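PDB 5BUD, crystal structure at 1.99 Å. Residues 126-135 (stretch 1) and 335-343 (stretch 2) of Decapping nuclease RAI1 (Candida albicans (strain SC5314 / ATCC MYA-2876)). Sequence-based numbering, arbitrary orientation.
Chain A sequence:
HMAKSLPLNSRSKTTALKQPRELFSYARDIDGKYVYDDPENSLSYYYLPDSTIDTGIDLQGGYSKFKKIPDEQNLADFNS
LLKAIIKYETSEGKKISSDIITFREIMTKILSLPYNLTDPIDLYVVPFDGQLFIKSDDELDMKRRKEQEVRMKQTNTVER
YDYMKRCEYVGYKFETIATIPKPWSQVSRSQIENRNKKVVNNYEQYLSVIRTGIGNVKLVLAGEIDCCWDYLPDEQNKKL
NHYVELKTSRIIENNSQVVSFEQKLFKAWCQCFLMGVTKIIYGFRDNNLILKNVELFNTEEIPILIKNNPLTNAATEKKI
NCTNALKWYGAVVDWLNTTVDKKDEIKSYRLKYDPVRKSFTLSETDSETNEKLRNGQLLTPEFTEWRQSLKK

Stretch 1 (126-135) VPFDGQLFIK
Stretch 2 (335-343) WLNTTVDKK

No direct hydrogen bond joins these two stretches; the one polar link is a water, which accepts from Gly 130 N (2.9 Å to its oxygen) and donates to Lys 342 O (3.0 Å). Stretch 1 is a β-hairpin. Strands 126-128 and 131-135 pair through Val 126 N to Phe 133 O (2.8 Å) and Phe 133 N to Val 126 O (2.9 Å), closed by a type I' turn from Phe 128 to Gln 131, with Asp 129 at phi/psi 52/39 and Gly 130 at 83/11, a positive phi that by itself favours glycine. Stretch 2 ends a helix at Thr 339; Val 340 (-92/134) leaves helical geometry, and the chain runs on to bring Lys 342 CA within 4.9 Å of Gly 130 CA.

Pro 127, Ile 134, Leu 336 and Val 340 point CA-to-CB toward the opposing stretch, so short side chains suffice: Pro 127 CG meets Val 340 CG1 at 3.9 Å, and Ile 134 CD1 (m, t) meets Leu 336 CD1 (m, t) at 4.1 Å. Leu 132 (m, t) starts sideways, yet its tip spans helix and exit: CD1 sits 3.8 Å from Leu 336 O, CD2 4.0 Å from both Val 340 CG1 (chi1 t) and Lys 342 CG.

Lys 342 makes contact through its aliphatic stem, CD lying 3.5 Å from Gly 130 O, while chi angles of -63°, -160°, -101° and -60° return NZ to its own stretch, donating to Asn 337 OD1 at 2.6 Å.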

# COMPACT_ATOMS: atom_id res chain seq x y z
N VAL A 126 -9.88 -15.41 -6.24
CA VAL A 126 -10.49 -16.61 -5.68
C VAL A 126 -11.89 -16.23 -5.18
O VAL A 126 -12.01 -15.51 -4.21
CB VAL A 126 -9.63 -17.19 -4.54
CG1 VAL A 126 -10.31 -18.41 -3.92
CG2 VAL A 126 -8.23 -17.54 -5.03
N PRO A 127 -12.94 -16.70 -5.87
CA PRO A 127 -14.29 -16.46 -5.39
C PRO A 127 -14.64 -17.37 -4.22
O PRO A 127 -14.35 -18.60 -4.27
CB PRO A 127 -15.17 -16.81 -6.60
CG PRO A 127 -14.25 -16.95 -7.76
CD PRO A 127 -12.93 -17.35 -7.20
N PHE A 128 -15.26 -16.79 -3.19
CA PHE A 128 -15.66 -17.56 -2.01
C PHE A 128 -16.70 -16.81 -1.20
O PHE A 128 -16.54 -15.63 -0.90
CB PHE A 128 -14.44 -17.91 -1.13
CG PHE A 128 -14.81 -18.63 0.12
CD1 PHE A 128 -14.80 -17.98 1.35
CD2 PHE A 128 -15.25 -19.95 0.07
CE1 PHE A 128 -15.19 -18.64 2.50
CE2 PHE A 128 -15.64 -20.61 1.23
CZ PHE A 128 -15.62 -19.95 2.44
N ASP A 129 -17.78 -17.52 -0.87
CA ASP A 129 -18.85 -16.97 -0.07
C ASP A 129 -19.40 -15.66 -0.61
O ASP A 129 -19.69 -14.75 0.14
CB ASP A 129 -18.38 -16.77 1.37
CG ASP A 129 -19.54 -16.58 2.34
OD1 ASP A 129 -20.65 -17.03 1.99
OD2 ASP A 129 -19.34 -15.98 3.42
N GLY A 130 -19.50 -15.56 -1.92
CA GLY A 130 -20.11 -14.41 -2.59
C GLY A 130 -19.17 -13.23 -2.75
O GLY A 130 -19.62 -12.14 -3.08
N GLN A 131 -17.88 -13.45 -2.48
CA GLN A 131 -16.86 -12.41 -2.58
C GLN A 131 -15.64 -12.86 -3.36
O GLN A 131 -15.39 -14.04 -3.49
CB GLN A 131 -16.42 -11.96 -1.18
CG GLN A 131 -17.61 -11.53 -0.36
CD GLN A 131 -17.28 -11.09 1.03
OE1 GLN A 131 -16.61 -11.80 1.78
NE2 GLN A 131 -17.81 -9.94 1.41
N LEU A 132 -14.90 -11.89 -3.87
CA LEU A 132 -13.63 -12.10 -4.56
C LEU A 132 -12.48 -11.74 -3.65
O LEU A 132 -12.34 -10.60 -3.21
CB LEU A 132 -13.54 -11.21 -5.77
CG LEU A 132 -14.52 -11.41 -6.90
CD1 LEU A 132 -14.06 -10.52 -8.02
CD2 LEU A 132 -14.58 -12.86 -7.35
N PHE A 133 -11.65 -12.74 -3.38
CA PHE A 133 -10.45 -12.59 -2.62
C PHE A 133 -9.29 -12.47 -3.61
O PHE A 133 -9.09 -13.35 -4.48
CB PHE A 133 -10.29 -13.79 -1.67
CG PHE A 133 -11.33 -13.83 -0.59
CD1 PHE A 133 -11.12 -13.16 0.61
CD2 PHE A 133 -12.55 -14.47 -0.81
CE1 PHE A 133 -12.10 -13.17 1.60
CE2 PHE A 133 -13.53 -14.47 0.18
CZ PHE A 133 -13.30 -13.83 1.38
N ILE A 134 -8.53 -11.36 -3.50
CA ILE A 134 -7.50 -11.06 -4.48
C ILE A 134 -6.15 -10.89 -3.79
O ILE A 134 -6.02 -10.13 -2.83
CB ILE A 134 -7.88 -9.82 -5.34
CG1 ILE A 134 -9.20 -10.02 -6.08
CG2 ILE A 134 -6.82 -9.56 -6.40
CD1 ILE A 134 -9.64 -8.82 -6.92
N LYS A 135 -5.16 -11.65 -4.25
CA LYS A 135 -3.83 -11.59 -3.73
C LYS A 135 -2.85 -11.63 -4.86
O LYS A 135 -3.19 -11.98 -6.01
CB LYS A 135 -3.52 -12.74 -2.73
CG LYS A 135 -3.07 -14.04 -3.38
CD LYS A 135 -2.82 -15.15 -2.36
CE LYS A 135 -1.57 -14.94 -1.54
NZ LYS A 135 -0.38 -15.29 -2.32
N TRP A 335 -15.47 -4.49 -14.14
CA TRP A 335 -15.25 -5.66 -15.00
C TRP A 335 -15.07 -6.91 -14.13
O TRP A 335 -15.78 -7.91 -14.31
CB TRP A 335 -14.05 -5.39 -15.92
CG TRP A 335 -13.62 -6.50 -16.84
CD1 TRP A 335 -14.29 -6.98 -17.94
CD2 TRP A 335 -12.38 -7.21 -16.78
NE1 TRP A 335 -13.54 -7.95 -18.55
CE2 TRP A 335 -12.37 -8.12 -17.85
CE3 TRP A 335 -11.28 -7.17 -15.91
CZ2 TRP A 335 -11.29 -8.99 -18.08
CZ3 TRP A 335 -10.21 -8.04 -16.14
CH2 TRP A 335 -10.23 -8.94 -17.22
N LEU A 336 -14.20 -6.82 -13.13
CA LEU A 336 -14.06 -7.95 -12.20
C LEU A 336 -15.40 -8.32 -11.53
O LEU A 336 -15.70 -9.50 -11.34
CB LEU A 336 -13.03 -7.64 -11.12
CG LEU A 336 -11.59 -7.46 -11.56
CD1 LEU A 336 -10.76 -6.91 -10.40
CD2 LEU A 336 -11.02 -8.78 -12.06
N ASN A 337 -16.18 -7.31 -11.18
CA ASN A 337 -17.42 -7.51 -10.43
C ASN A 337 -18.56 -8.11 -11.25
O ASN A 337 -19.50 -8.64 -10.67
CB ASN A 337 -17.89 -6.20 -9.80
CG ASN A 337 -18.94 -6.41 -8.72
OD1 ASN A 337 -18.75 -7.21 -7.80
ND2 ASN A 337 -20.06 -5.71 -8.85
N THR A 338 -18.51 -8.03 -12.57
CA THR A 338 -19.59 -8.55 -13.43
C THR A 338 -19.15 -9.75 -14.30
O THR A 338 -19.99 -10.39 -14.94
CB THR A 338 -20.15 -7.43 -14.33
OG1 THR A 338 -19.10 -6.86 -15.10
CG2 THR A 338 -20.76 -6.32 -13.49
N THR A 339 -17.86 -10.04 -14.31
CA THR A 339 -17.28 -11.05 -15.18
C THR A 339 -17.13 -12.37 -14.45
O THR A 339 -17.38 -13.41 -15.04
CB THR A 339 -15.89 -10.59 -15.71
OG1 THR A 339 -16.08 -9.66 -16.78
CG2 THR A 339 -15.04 -11.75 -16.22
N VAL A 340 -16.66 -12.34 -13.21
CA VAL A 340 -16.36 -13.56 -12.49
C VAL A 340 -17.62 -13.92 -11.71
O VAL A 340 -18.23 -13.05 -11.08
CB VAL A 340 -15.17 -13.38 -11.51
CG1 VAL A 340 -14.76 -14.72 -10.92
CG2 VAL A 340 -13.97 -12.77 -12.22
N ASP A 341 -18.01 -15.20 -11.77
CA ASP A 341 -19.16 -15.71 -10.99
C ASP A 341 -18.74 -15.91 -9.56
O ASP A 341 -17.98 -16.83 -9.26
CB ASP A 341 -19.67 -17.03 -11.58
CG ASP A 341 -20.86 -17.62 -10.81
OD1 ASP A 341 -21.33 -17.04 -9.81
OD2 ASP A 341 -21.33 -18.69 -11.22
N LYS A 342 -19.21 -15.04 -8.66
CA LYS A 342 -18.77 -15.04 -7.26
C LYS A 342 -19.26 -16.25 -6.47
O LYS A 342 -18.73 -16.55 -5.40
CB LYS A 342 -19.19 -13.75 -6.56
CG LYS A 342 -18.55 -12.51 -7.17
CD LYS A 342 -18.54 -11.29 -6.26
CE LYS A 342 -19.61 -10.28 -6.59
NZ LYS A 342 -19.48 -9.74 -7.98
N LYS A 343 -20.25 -16.94 -7.02
CA LYS A 343 -20.85 -18.10 -6.36
C LYS A 343 -20.19 -19.42 -6.78
O LYS A 343 -20.41 -20.46 -6.15
CB LYS A 343 -22.35 -18.10 -6.65
CG LYS A 343 -23.06 -16.86 -6.10
CD LYS A 343 -24.04 -16.27 -7.10
CE LYS A 343 -25.17 -15.51 -6.41
NZ LYS A 343 -26.13 -14.95 -7.40
O HOH W 1 -19.67 -18.20 -3.08